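Long-range contacts in Tol-Pal system protein TolB (Acinetobacter baumannii, PDB 7MX5), which is a periplasmic component of the Tol-Pal system, which probably acts in outer membrane invagination during cell division and in maintaining outer membrane integrity: residues Ala181-Tyr186 against Leu198-Thr203; Pro175-Asp180 against Glu394-Pro399. One frame throughout, in Å; residues are numbered along the deposited sequence.

Interaction 1: Ala181-Tyr186 against Leu198-Thr203; sequences AKKIAY and LQDLST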
ATOM      1  N   ALA A 181       3.228  11.070  -5.462  1.00 38.72           N
ATOM      2  CA  ALA A 181       2.040  10.938  -4.620  1.00 41.90           C
ATOM      3  C   ALA A 181       1.350  12.272  -4.350  1.00 33.13           C
ATOM      4  O   ALA A 181       0.607  12.399  -3.372  1.00 47.75           O
ATOM      5  CB  ALA A 181       2.374  10.244  -3.293  1.00 33.38           C
ATOM      6  N   LYS A 182       1.576  13.276  -5.198  1.00 38.76           N
ATOM      7  CA  LYS A 182       0.882  14.550  -5.054  1.00 44.57           C
ATOM      8  C   LYS A 182      -0.467  14.558  -5.754  1.00 42.64           C
ATOM      9  O   LYS A 182      -1.370  15.292  -5.338  1.00 42.46           O
ATOM     10  CB  LYS A 182       1.742  15.692  -5.602  1.00 40.99           C
ATOM     11  CG  LYS A 182       2.548  16.429  -4.548  1.00 54.41           C
ATOM     12  CD  LYS A 182       3.975  16.663  -5.016  1.00 62.79           C
ATOM     13  CE  LYS A 182       4.780  17.426  -3.978  1.00 54.99           C
ATOM     14  NZ  LYS A 182       5.864  18.231  -4.606  1.00 67.11           N
ATOM     15  N   LYS A 183      -0.621  13.760  -6.806  1.00 40.86           N
ATOM     16  CA  LYS A 183      -1.867  13.672  -7.549  1.00 40.33           C
ATOM     17  C   LYS A 183      -2.305  12.217  -7.624  1.00 42.67           C
ATOM     18  O   LYS A 183      -1.498  11.294  -7.485  1.00 41.27           O
ATOM     19  CB  LYS A 183      -1.721  14.252  -8.963  1.00 37.60           C
ATOM     20  CG  LYS A 183      -1.363  15.729  -8.991  1.00 43.22           C
ATOM     21  CD  LYS A 183      -1.504  16.305 -10.389  1.00 45.24           C
ATOM     22  CE  LYS A 183      -1.405  17.822 -10.371  1.00 62.41           C
ATOM     23  NZ  LYS A 183       0.004  18.290 -10.479  1.00 61.79           N
ATOM     24  N   ILE A 184      -3.602  12.021  -7.841  1.00 33.50           N
ATOM     25  CA  ILE A 184      -4.174  10.693  -8.004  1.00 39.49           C
ATOM     26  C   ILE A 184      -5.019  10.684  -9.269  1.00 42.31           C
ATOM     27  O   ILE A 184      -5.661  11.686  -9.608  1.00 40.50           O
ATOM     28  CB  ILE A 184      -5.009  10.268  -6.775  1.00 41.46           C
ATOM     29  CG1 ILE A 184      -5.445   8.808  -6.905  1.00 39.98           C
ATOM     30  CG2 ILE A 184      -6.219  11.175  -6.595  1.00 45.31           C
ATOM     31  CD1 ILE A 184      -5.219   7.996  -5.660  1.00 37.32           C
ATOM     32  N   ALA A 185      -4.996   9.562  -9.980  1.00 32.85           N
ATOM     33  CA  ALA A 185      -5.801   9.374 -11.174  1.00 32.16           C
ATOM     34  C   ALA A 185      -6.782   8.232 -10.956  1.00 40.99           C
ATOM     35  O   ALA A 185      -6.584   7.366 -10.098  1.00 34.57           O
ATOM     36  CB  ALA A 185      -4.932   9.089 -12.403  1.00 29.07           C
ATOM     37  N   TYR A 186      -7.845   8.236 -11.755  1.00 34.48           N
ATOM     38  CA  TYR A 186      -8.902   7.246 -11.618  1.00 37.54           C
ATOM     39  C   TYR A 186      -9.756   7.264 -12.875  1.00 36.04           C
ATOM     40  O   TYR A 186      -9.743   8.229 -13.644  1.00 30.97           O
ATOM     41  CB  TYR A 186      -9.762   7.515 -10.379  1.00 38.61           C
ATOM     42  CG  TYR A 186     -10.305   8.927 -10.315  1.00 41.12           C
ATOM     43  CD1 TYR A 186     -11.529   9.246 -10.886  1.00 38.70           C
ATOM     44  CD2 TYR A 186      -9.589   9.941  -9.689  1.00 38.04           C
ATOM     45  CE1 TYR A 186     -12.027  10.533 -10.835  1.00 41.90           C
ATOM     46  CE2 TYR A 186     -10.081  11.231  -9.630  1.00 32.62           C
ATOM     47  CZ  TYR A 186     -11.302  11.521 -10.205  1.00 39.81           C
ATOM     48  OH  TYR A 186     -11.800  12.803 -10.152  1.00 34.25           O
ATOM     49  N   LEU A 198      -7.265  13.305 -13.603  1.00 41.19           N
ATOM     50  CA  LEU A 198      -6.052  13.522 -12.820  1.00 35.66           C
ATOM     51  C   LEU A 198      -6.353  14.601 -11.789  1.00 42.14           C
ATOM     52  O   LEU A 198      -6.574  15.762 -12.149  1.00 47.28           O
ATOM     53  CB  LEU A 198      -4.877  13.919 -13.710  1.00 29.27           C
ATOM     54  CG  LEU A 198      -3.506  13.865 -13.034  1.00 50.51           C
ATOM     55  CD1 LEU A 198      -3.308  12.532 -12.323  1.00 35.73           C
ATOM     56  CD2 LEU A 198      -2.395  14.109 -14.043  1.00 44.59           C
ATOM     57  N   GLN A 199      -6.352  14.222 -10.514  1.00 41.97           N
ATOM     58  CA  GLN A 199      -6.829  15.079  -9.436  1.00 43.07           C
ATOM     59  C   GLN A 199      -5.655  15.557  -8.591  1.00 38.61           C
ATOM     60  O   GLN A 199      -4.937  14.744  -8.000  1.00 44.96           O
ATOM     61  CB  GLN A 199      -7.845  14.335  -8.570  1.00 46.53           C
ATOM     62  CG  GLN A 199      -8.530  15.205  -7.533  1.00 43.03           C
ATOM     63  CD  GLN A 199      -9.993  14.850  -7.360  1.00 50.37           C
ATOM     64  OE1 GLN A 199     -10.610  14.258  -8.246  1.00 47.98           O
ATOM     65  NE2 GLN A 199     -10.560  15.215  -6.215  1.00 54.15           N
ATOM     66  N   ASP A 200      -5.470  16.873  -8.532  1.00 46.96           N
ATOM     67  CA  ASP A 200      -4.478  17.468  -7.645  1.00 51.49           C
ATOM     68  C   ASP A 200      -4.977  17.381  -6.207  1.00 48.72           C
ATOM     69  O   ASP A 200      -6.002  17.974  -5.864  1.00 52.86           O
ATOM     70  CB  ASP A 200      -4.222  18.920  -8.048  1.00 47.36           C
ATOM     71  CG  ASP A 200      -3.050  19.546  -7.308  1.00 49.05           C
ATOM     72  OD1 ASP A 200      -3.007  19.476  -6.063  1.00 54.55           O
ATOM     73  OD2 ASP A 200      -2.166  20.116  -7.981  1.00 68.85           O
ATOM     74  N   LEU A 201      -4.252  16.647  -5.363  1.00 47.94           N
ATOM     75  CA  LEU A 201      -4.680  16.456  -3.983  1.00 45.08           C
ATOM     76  C   LEU A 201      -4.433  17.674  -3.100  1.00 47.53           C
ATOM     77  O   LEU A 201      -4.967  17.725  -1.987  1.00 36.75           O
ATOM     78  CB  LEU A 201      -3.983  15.237  -3.379  1.00 42.04           C
ATOM     79  CG  LEU A 201      -4.276  13.905  -4.070  1.00 44.59           C
ATOM     80  CD1 LEU A 201      -3.311  12.836  -3.595  1.00 31.39           C
ATOM     81  CD2 LEU A 201      -5.717  13.484  -3.824  1.00 32.26           C
ATOM     82  N   SER A 202      -3.647  18.646  -3.560  1.00 45.86           N
ATOM     83  CA  SER A 202      -3.383  19.847  -2.772  1.00 58.61           C
ATOM     84  C   SER A 202      -4.486  20.886  -2.960  1.00 62.84           C
ATOM     85  O   SER A 202      -5.182  21.243  -2.004  1.00 54.91           O
ATOM     86  CB  SER A 202      -2.015  20.430  -3.146  1.00 51.29           C
ATOM     87  OG  SER A 202      -1.504  21.241  -2.103  1.00 65.12           O
ATOM     88  N   THR A 203      -4.657  21.375  -4.190  1.00 62.87           N
ATOM     89  CA  THR A 203      -5.700  22.351  -4.477  1.00 58.97           C
ATOM     90  C   THR A 203      -7.069  21.712  -4.669  1.00 53.20           C
ATOM     91  O   THR A 203      -8.083  22.406  -4.544  1.00 63.70           O
ATOM     92  CB  THR A 203      -5.342  23.156  -5.730  1.00 60.64           C
ATOM     93  OG1 THR A 203      -5.626  22.373  -6.897  1.00 56.41           O
ATOM     94  CG2 THR A 203      -3.866  23.528  -5.724  1.00 61.53           C
TER

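Interaction 2: Pro175-Asp180 against Glu394-Pro399; sequences PAWTPD and EPAWAP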
ATOM      1  N   PRO A 175      -7.772   3.412  -9.008  1.00 30.99           N
ATOM      2  CA  PRO A 175      -6.979   4.560  -8.545  1.00 38.46           C
ATOM      3  C   PRO A 175      -5.494   4.279  -8.722  1.00 35.76           C
ATOM      4  O   PRO A 175      -5.004   3.205  -8.362  1.00 41.70           O
ATOM      5  CB  PRO A 175      -7.358   4.700  -7.065  1.00 26.58           C
ATOM      6  CG  PRO A 175      -8.407   3.668  -6.789  1.00 37.27           C
ATOM      7  CD  PRO A 175      -8.398   2.674  -7.899  1.00 40.01           C
ATOM      8  N   ALA A 176      -4.780   5.249  -9.290  1.00 32.12           N
ATOM      9  CA  ALA A 176      -3.354   5.120  -9.557  1.00 33.78           C
ATOM     10  C   ALA A 176      -2.631   6.342  -9.016  1.00 40.77           C
ATOM     11  O   ALA A 176      -3.049   7.477  -9.264  1.00 33.95           O
ATOM     12  CB  ALA A 176      -3.079   4.960 -11.054  1.00 34.45           C
ATOM     13  N   TRP A 177      -1.543   6.108  -8.287  1.00 37.39           N
ATOM     14  CA  TRP A 177      -0.802   7.175  -7.632  1.00 38.59           C
ATOM     15  C   TRP A 177       0.239   7.762  -8.575  1.00 34.49           C
ATOM     16  O   TRP A 177       0.958   7.024  -9.256  1.00 40.06           O
ATOM     17  CB  TRP A 177      -0.125   6.656  -6.364  1.00 35.03           C
ATOM     18  CG  TRP A 177      -1.044   6.546  -5.193  1.00 34.89           C
ATOM     19  CD1 TRP A 177      -1.681   5.423  -4.756  1.00 28.74           C
ATOM     20  CD2 TRP A 177      -1.432   7.599  -4.303  1.00 36.21           C
ATOM     21  NE1 TRP A 177      -2.442   5.710  -3.649  1.00 36.12           N
ATOM     22  CE2 TRP A 177      -2.307   7.040  -3.352  1.00 33.81           C
ATOM     23  CE3 TRP A 177      -1.123   8.961  -4.221  1.00 37.62           C
ATOM     24  CZ2 TRP A 177      -2.877   7.795  -2.329  1.00 39.13           C
ATOM     25  CZ3 TRP A 177      -1.689   9.708  -3.205  1.00 35.37           C
ATOM     26  CH2 TRP A 177      -2.556   9.123  -2.272  1.00 47.41           C
ATOM     27  N   THR A 178       0.313   9.088  -8.611  1.00 40.91           N
ATOM     28  CA  THR A 178       1.368   9.756  -9.349  1.00 32.96           C
ATOM     29  C   THR A 178       2.710   9.524  -8.649  1.00 38.07           C
ATOM     30  O   THR A 178       2.750   9.307  -7.434  1.00 32.17           O
ATOM     31  CB  THR A 178       1.052  11.250  -9.476  1.00 40.23           C
ATOM     32  OG1 THR A 178       0.967  11.608 -10.862  1.00 43.16           O
ATOM     33  CG2 THR A 178       2.099  12.113  -8.796  1.00 42.78           C
ATOM     34  N   PRO A 179       3.820   9.527  -9.404  1.00 40.84           N
ATOM     35  CA  PRO A 179       5.118   9.119  -8.824  1.00 32.69           C
ATOM     36  C   PRO A 179       5.472   9.777  -7.497  1.00 42.30           C
ATOM     37  O   PRO A 179       5.999   9.098  -6.608  1.00 45.03           O
ATOM     38  CB  PRO A 179       6.124   9.506  -9.917  1.00 42.07           C
ATOM     39  CG  PRO A 179       5.346   9.573 -11.172  1.00 39.57           C
ATOM     40  CD  PRO A 179       3.893   9.739 -10.859  1.00 36.10           C
ATOM     41  N   ASP A 180       5.212  11.072  -7.335  1.00 40.01           N
ATOM     42  CA  ASP A 180       5.502  11.752  -6.080  1.00 41.87           C
ATOM     43  C   ASP A 180       4.295  11.809  -5.148  1.00 43.86           C
ATOM     44  O   ASP A 180       4.335  12.532  -4.146  1.00 36.90           O
ATOM     45  CB  ASP A 180       6.043  13.163  -6.350  1.00 41.60           C
ATOM     46  CG  ASP A 180       5.112  14.004  -7.207  1.00 49.22           C
ATOM     47  OD1 ASP A 180       3.880  13.903  -7.050  1.00 40.09           O
ATOM     48  OD2 ASP A 180       5.621  14.776  -8.048  1.00 51.29           O
ATOM     49  N   GLU A 394      -9.767  -2.410  -5.281  1.00 33.62           N
ATOM     50  CA  GLU A 394      -8.699  -1.748  -6.024  1.00 28.37           C
ATOM     51  C   GLU A 394      -7.863  -0.821  -5.149  1.00 31.33           C
ATOM     52  O   GLU A 394      -7.882   0.401  -5.351  1.00 32.59           O
ATOM     53  CB  GLU A 394      -9.293  -0.971  -7.201  1.00 35.50           C
ATOM     54  CG  GLU A 394      -9.405  -1.786  -8.480  1.00 37.67           C
ATOM     55  CD  GLU A 394     -10.364  -1.175  -9.484  1.00 43.67           C
ATOM     56  OE1 GLU A 394     -11.302  -0.464  -9.060  1.00 33.06           O
ATOM     57  OE2 GLU A 394     -10.181  -1.404 -10.698  1.00 39.78           O
ATOM     58  N   PRO A 395      -7.112  -1.348  -4.187  1.00 27.99           N
ATOM     59  CA  PRO A 395      -6.242  -0.490  -3.379  1.00 31.55           C
ATOM     60  C   PRO A 395      -4.981  -0.101  -4.136  1.00 26.80           C
ATOM     61  O   PRO A 395      -4.543  -0.776  -5.069  1.00 35.96           O
ATOM     62  CB  PRO A 395      -5.910  -1.369  -2.170  1.00 41.19           C
ATOM     63  CG  PRO A 395      -5.955  -2.754  -2.711  1.00 33.97           C
ATOM     64  CD  PRO A 395      -7.033  -2.759  -3.769  1.00 32.88           C
ATOM     65  N   ALA A 396      -4.398   1.018  -3.711  1.00 31.16           N
ATOM     66  CA  ALA A 396      -3.162   1.513  -4.312  1.00 32.81           C
ATOM     67  C   ALA A 396      -2.360   2.225  -3.232  1.00 37.53           C
ATOM     68  O   ALA A 396      -2.722   3.330  -2.816  1.00 31.38           O
ATOM     69  CB  ALA A 396      -3.452   2.445  -5.486  1.00 27.82           C
ATOM     70  N   TRP A 397      -1.281   1.590  -2.781  1.00 34.44           N
ATOM     71  CA  TRP A 397      -0.423   2.184  -1.765  1.00 30.24           C
ATOM     72  C   TRP A 397       0.367   3.343  -2.359  1.00 34.51           C
ATOM     73  O   TRP A 397       1.025   3.193  -3.392  1.00 32.05           O
ATOM     74  CB  TRP A 397       0.527   1.129  -1.198  1.00 36.25           C
ATOM     75  CG  TRP A 397       0.891   1.332   0.243  1.00 42.53           C
ATOM     76  CD1 TRP A 397       1.323   2.488   0.826  1.00 33.78           C
ATOM     77  CD2 TRP A 397       0.863   0.345   1.282  1.00 33.04           C
ATOM     78  NE1 TRP A 397       1.563   2.282   2.164  1.00 39.40           N
ATOM     79  CE2 TRP A 397       1.287   0.974   2.469  1.00 36.20           C
ATOM     80  CE3 TRP A 397       0.518  -1.010   1.324  1.00 32.94           C
ATOM     81  CZ2 TRP A 397       1.376   0.296   3.683  1.00 43.39           C
ATOM     82  CZ3 TRP A 397       0.606  -1.682   2.530  1.00 33.36           C
ATOM     83  CH2 TRP A 397       1.032  -1.027   3.693  1.00 39.76           C
ATOM     84  N   ALA A 398       0.300   4.501  -1.706  1.00 29.60           N
ATOM     85  CA  ALA A 398       1.016   5.668  -2.195  1.00 40.29           C
ATOM     86  C   ALA A 398       2.523   5.437  -2.107  1.00 39.55           C
ATOM     87  O   ALA A 398       3.017   4.930  -1.096  1.00 35.15           O
ATOM     88  CB  ALA A 398       0.630   6.914  -1.400  1.00 31.73           C
ATOM     89  N   PRO A 399       3.276   5.798  -3.139  1.00 38.31           N
ATOM     90  CA  PRO A 399       4.720   5.554  -3.147  1.00 45.02           C
ATOM     91  C   PRO A 399       5.454   6.561  -2.267  1.00 46.44           C
ATOM     92  O   PRO A 399       4.864   7.466  -1.679  1.00 47.72           O
ATOM     93  CB  PRO A 399       5.085   5.729  -4.622  1.00 52.50           C
ATOM     94  CG  PRO A 399       4.102   6.736  -5.112  1.00 44.31           C
ATOM     95  CD  PRO A 399       2.816   6.417  -4.394  1.00 42.37           C
TER
HETATM   96  O   HOH W   1      -5.971   0.556  -8.107  0.50 30.91           O

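Interaction 1: Ala181-Tyr186 against Leu198-Thr203
Tyr186 and Gln199 meet through the torsions of their side chains. Tyr186 CG lies between its own backbone N and carbonyl carbon (chi1 53°), and the Gln199 chain bends at chi2 (142°). The two side chains cross obliquely. Tyr186 OH donates to Gln199 OE1 at 2.7 Å, nearly in line with the amide C=O. OE1 lies near the ring plane, at its edge, and the ring and amide planes are 65° apart. Gln199 NE2 bonds to Val165 O, so both ends of the amide are held.

The backbones form an antiparallel ladder. Ile184 and Gln199 are its hydrogen-bonded pair, with Gln199 N to Ile184 O at 2.8 Å and Ile184 N to Gln199 O at 3.0 Å. Leu201 N reaches Lys182 O at 3.2 Å. On the face of Ile184 and Gln199, Ile184 CG2 touches Leu201 CD2 at 3.6 Å. On the other face, Leu198 CD1 packs on Ala185 CB at 3.8 Å. There Lys183 NZ makes a long salt bridge to Asp200 OD2, 3.8 Å away. Past the strand end, Asp200 OD1 accepts from Ser202 N, an Asx turn, and from Thr203 N, an Asx motif.

These are the two middle strands of a four-stranded propeller blade. Strands 172-177 and 206-211 flank them. Ile184 and Leu201 pack on Ile154 of strand 150-156, and Ala185 and Leu198 on Phe221 of strand 215-221.

Interaction 2: Pro175-Asp180 against Glu394-Pro399
Strands Pro175-Trp177 and Glu394-Trp397 run almost parallel, 8° apart, but their axes come no closer than 6.8 Å, so side chains and a water bridge the two in place of a backbone ladder. Trp177 has the largest share of the contact. Its CG is anti to the carbonyl carbon (chi1 -80°), and the indole lies against Ala396, Ala398 and Pro399. Ala398 CB sits over one face, 3.5 Å from the centroid of the six-membered ring, a CH-pi contact. At the ring edge NE1 faces Ala396 O, but the pair is too close and too bent to be more than a weak, doubtful bond. Ala396 CB packs against CD1 of Trp177 at 3.5 Å. Pro399 CD meets Trp177 CB, also at 3.5 Å.

At the other end, Pro175 CD lies 3.8 Å from Glu394 CB. A water donates to Pro175 O at 2.8 Å and, weakly, to Glu394 O. Glu394 OE2 bonds to Ser174 OG, one residue before Pro175 on the same strand.

The two strands belong to adjacent blades. Alanine and proline carbons line the indole, and the seam is mainly apolar and CH-pi. The Glu394-Ser174 bond is its clearest polar tie, with the water as a lesser one.

Interaction 1 pairs the two middle strands of one blade, while interaction 2 packs that blade on the neighbouring closing blade. There strand 391-397 completes the sheet of 135-141, 150-156 and 163-168, which closes the propeller ring. Strands 172-177 and 183-188 are neighbours in one sheet, and Ala176 N probably bonds to Ala185 O. Leu201 CD1 also packs on Trp177 CZ3, so the hairpin end meets the indole of the seam. Both contacts are partly buried, but interaction 2 lies nearer the middle, its centre about 8 Å from that of the chain against about 17 Å. Interaction 1 is a regular backbone ladder with a long, partly exposed ion pair on one face. Interaction 2 is chiefly apolar.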